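Local coordinates for histidine triad (HIT) protein (Sinorhizobium meliloti, PDB 3NRD), which is a histidine triad (HIT) family protein that probably binds nucleotides and may act on them as a hydrolase or transferase, at residues A58-E63 / L92-I97. Residues are numbered along the deposited sequence; the frame is centred on the assembly and turned at random.
With SO4 (sulfate ion), chain H.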
loop_
_atom_site.group_PDB
_atom_site.type_symbol
_atom_site.label_atom_id
_atom_site.label_comp_id
_atom_site.label_asym_id
_atom_site.label_seq_id
_atom_site.Cartn_x
_atom_site.Cartn_y
_atom_site.Cartn_z
ATOM N N ALA A 58 13.439 -5.904 -2.093
ATOM C CA ALA A 58 13.127 -7.334 -2.088
ATOM C C ALA A 58 12.888 -7.831 -0.680
ATOM O O ALA A 58 11.917 -8.553 -0.445
ATOM C CB ALA A 58 14.285 -8.157 -2.747
HETATM N N MSE A 59 13.798 -7.476 0.234
HETATM C CA MSE A 59 13.677 -7.796 1.661
HETATM C C MSE A 59 12.350 -7.277 2.206
HETATM O O MSE A 59 11.652 -7.985 2.960
HETATM C CB MSE A 59 14.803 -7.167 2.521
HETATM C CG MSE A 59 16.128 -7.968 2.761
HETATM SE SE MSE A 59 15.915 -9.706 3.520
HETATM C CE MSE A 59 14.181 -9.651 4.286
ATOM N N LEU A 60 12.019 -6.031 1.862
ATOM C CA LEU A 60 10.774 -5.414 2.348
ATOM C C LEU A 60 9.542 -6.120 1.794
ATOM O O LEU A 60 8.545 -6.239 2.482
ATOM C CB LEU A 60 10.702 -3.925 1.983
ATOM C CG LEU A 60 9.398 -3.178 2.292
ATOM C CD1 LEU A 60 9.152 -3.258 3.818
ATOM C CD2 LEU A 60 9.445 -1.715 1.761
ATOM N N THR A 61 9.588 -6.481 0.514
ATOM C CA THR A 61 8.482 -7.210 -0.138
ATOM C C THR A 61 8.125 -8.445 0.647
ATOM O O THR A 61 6.992 -8.628 1.044
ATOM C CB THR A 61 8.868 -7.578 -1.606
ATOM O OG1 THR A 61 9.038 -6.356 -2.324
ATOM C CG2 THR A 61 7.818 -8.449 -2.283
ATOM N N PHE A 62 9.126 -9.247 0.930
ATOM C CA PHE A 62 8.887 -10.558 1.533
ATOM C C PHE A 62 8.641 -10.492 3.016
ATOM O O PHE A 62 7.901 -11.308 3.527
ATOM C CB PHE A 62 10.020 -11.504 1.151
ATOM C CG PHE A 62 9.970 -11.833 -0.308
ATOM C CD1 PHE A 62 8.892 -12.541 -0.820
ATOM C CD2 PHE A 62 10.920 -11.387 -1.163
ATOM C CE1 PHE A 62 8.790 -12.801 -2.151
ATOM C CE2 PHE A 62 10.827 -11.671 -2.490
ATOM C CZ PHE A 62 9.767 -12.388 -2.981
ATOM N N GLU A 63 9.268 -9.535 3.686
ATOM C CA GLU A 63 8.927 -9.235 5.079
ATOM C C GLU A 63 7.481 -8.758 5.139
ATOM O O GLU A 63 6.749 -9.221 5.988
ATOM C CB GLU A 63 9.897 -8.210 5.725
ATOM C CG GLU A 63 11.197 -8.882 6.175
ATOM C CD GLU A 63 12.226 -7.929 6.825
ATOM O OE1 GLU A 63 11.895 -6.762 7.123
ATOM O OE2 GLU A 63 13.390 -8.350 7.049
ATOM N N LEU A 92 9.804 6.071 5.746
ATOM C CA LEU A 92 9.134 4.981 5.077
ATOM C C LEU A 92 8.580 4.005 6.125
ATOM O O LEU A 92 9.310 3.545 6.974
ATOM C CB LEU A 92 10.088 4.234 4.117
ATOM C CG LEU A 92 9.517 2.949 3.432
ATOM C CD1 LEU A 92 8.175 3.208 2.664
ATOM C CD2 LEU A 92 10.555 2.340 2.500
ATOM N N HIS A 93 7.276 3.748 6.078
ATOM C CA HIS A 93 6.681 2.696 6.876
ATOM C C HIS A 93 5.515 2.099 6.114
ATOM O O HIS A 93 4.799 2.814 5.399
ATOM C CB HIS A 93 6.283 3.204 8.252
ATOM C CG HIS A 93 5.324 4.344 8.216
ATOM N ND1 HIS A 93 5.666 5.604 7.756
ATOM C CD2 HIS A 93 4.032 4.419 8.606
ATOM C CE1 HIS A 93 4.612 6.392 7.843
ATOM N NE2 HIS A 93 3.603 5.688 8.327
ATOM N N VAL A 94 5.357 0.782 6.235
ATOM C CA VAL A 94 4.361 0.065 5.455
ATOM C C VAL A 94 3.328 -0.427 6.425
ATOM O O VAL A 94 3.673 -1.188 7.357
ATOM C CB VAL A 94 4.942 -1.107 4.693
ATOM C CG1 VAL A 94 3.827 -1.851 3.953
ATOM C CG2 VAL A 94 6.029 -0.634 3.711
ATOM N N HIS A 95 2.087 0.015 6.220
ATOM C CA HIS A 95 0.929 -0.433 6.961
ATOM C C HIS A 95 0.514 -1.810 6.455
ATOM O O HIS A 95 0.468 -2.021 5.247
ATOM C CB HIS A 95 -0.259 0.528 6.772
ATOM C CG HIS A 95 0.033 1.969 7.100
ATOM N ND1 HIS A 95 -0.061 2.479 8.372
ATOM C CD2 HIS A 95 0.357 3.016 6.303
ATOM C CE1 HIS A 95 0.226 3.772 8.356
ATOM N NE2 HIS A 95 0.462 4.131 7.106
ATOM N N VAL A 96 0.205 -2.732 7.372
ATOM C CA VAL A 96 -0.305 -4.064 7.062
ATOM C C VAL A 96 -1.454 -4.299 8.013
ATOM O O VAL A 96 -1.244 -4.488 9.213
ATOM C CB VAL A 96 0.744 -5.157 7.259
ATOM C CG1 VAL A 96 0.160 -6.554 6.862
ATOM C CG2 VAL A 96 2.005 -4.834 6.486
ATOM N N ILE A 97 -2.666 -4.251 7.476
ATOM C CA ILE A 97 -3.872 -4.105 8.280
ATOM C C ILE A 97 -4.830 -5.263 7.979
ATOM O O ILE A 97 -5.074 -5.560 6.811
ATOM C CB ILE A 97 -4.611 -2.816 7.967
ATOM C CG1 ILE A 97 -3.717 -1.566 8.154
ATOM C CG2 ILE A 97 -5.851 -2.713 8.846
ATOM C CD1 ILE A 97 -4.010 -0.471 7.179
HETATM S S SO4 H . 1.041 7.600 7.198
HETATM O O1 SO4 H . 1.317 6.507 6.266
HETATM O O2 SO4 H . 1.317 7.073 8.512
HETATM O O3 SO4 H . 1.915 8.731 7.004
HETATM O O4 SO4 H . -0.293 8.093 7.161
#
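L60, on helix 54-75, meets V94 tip to tip: both of its methyl carbons close on a single branch of the valine, L60 CD2 lying 4.1 Å from V94 CG2 and CD1 equally near. With CG anti to the backbone N (chi1 174°), the leucine extends from the helix toward the strand. L92, just ahead of that strand, adds a lighter touch through its own methyl, L60 CD2 to L92 CD2 being 4.3 Å. All three residues are buried, and no hydrogen bond joins the two segments. The contact is nevertheless small, about 96 Å² in total, and the backbones stay well apart, L60 CA standing 9.0 Å from V94 CA. Other parts of the helix are looser: A58, M59 (selenomethionine) and F62 are partly exposed, whereas buried T61 faces the second subunit, its OG1 hydrogen-bonded to T61 OG1 there. V96 carries the packing further along the helix, against T64, A68 and L71.

Away from the helix the strand segment carries two imidazoles that bind an anion. H93 NE2 donates its N-H to sulfate O2 (2.7 Å, 161°); H95 NE2 binds O1 at 2.7 Å, with an N-H...O angle of 170°. Both oxygens sit at ring edges. Q91 O holds H93 ND1 and W36 NE1 pairs with H95 ND1, fixing both ring rotations. Replacing H93 by an alanine is likely to leave sulfate O2 without this N-H donor and Q91 O without its imidazole partner. G86 N also binds the anion, which probably came from the crystallisation liquor and may mark where a nucleotide phosphate binds. Two alternating histidines, just before and on a strand backed by a helix, are typical of the HIT-domain active-site motif, here with Q91 at the first histidine position.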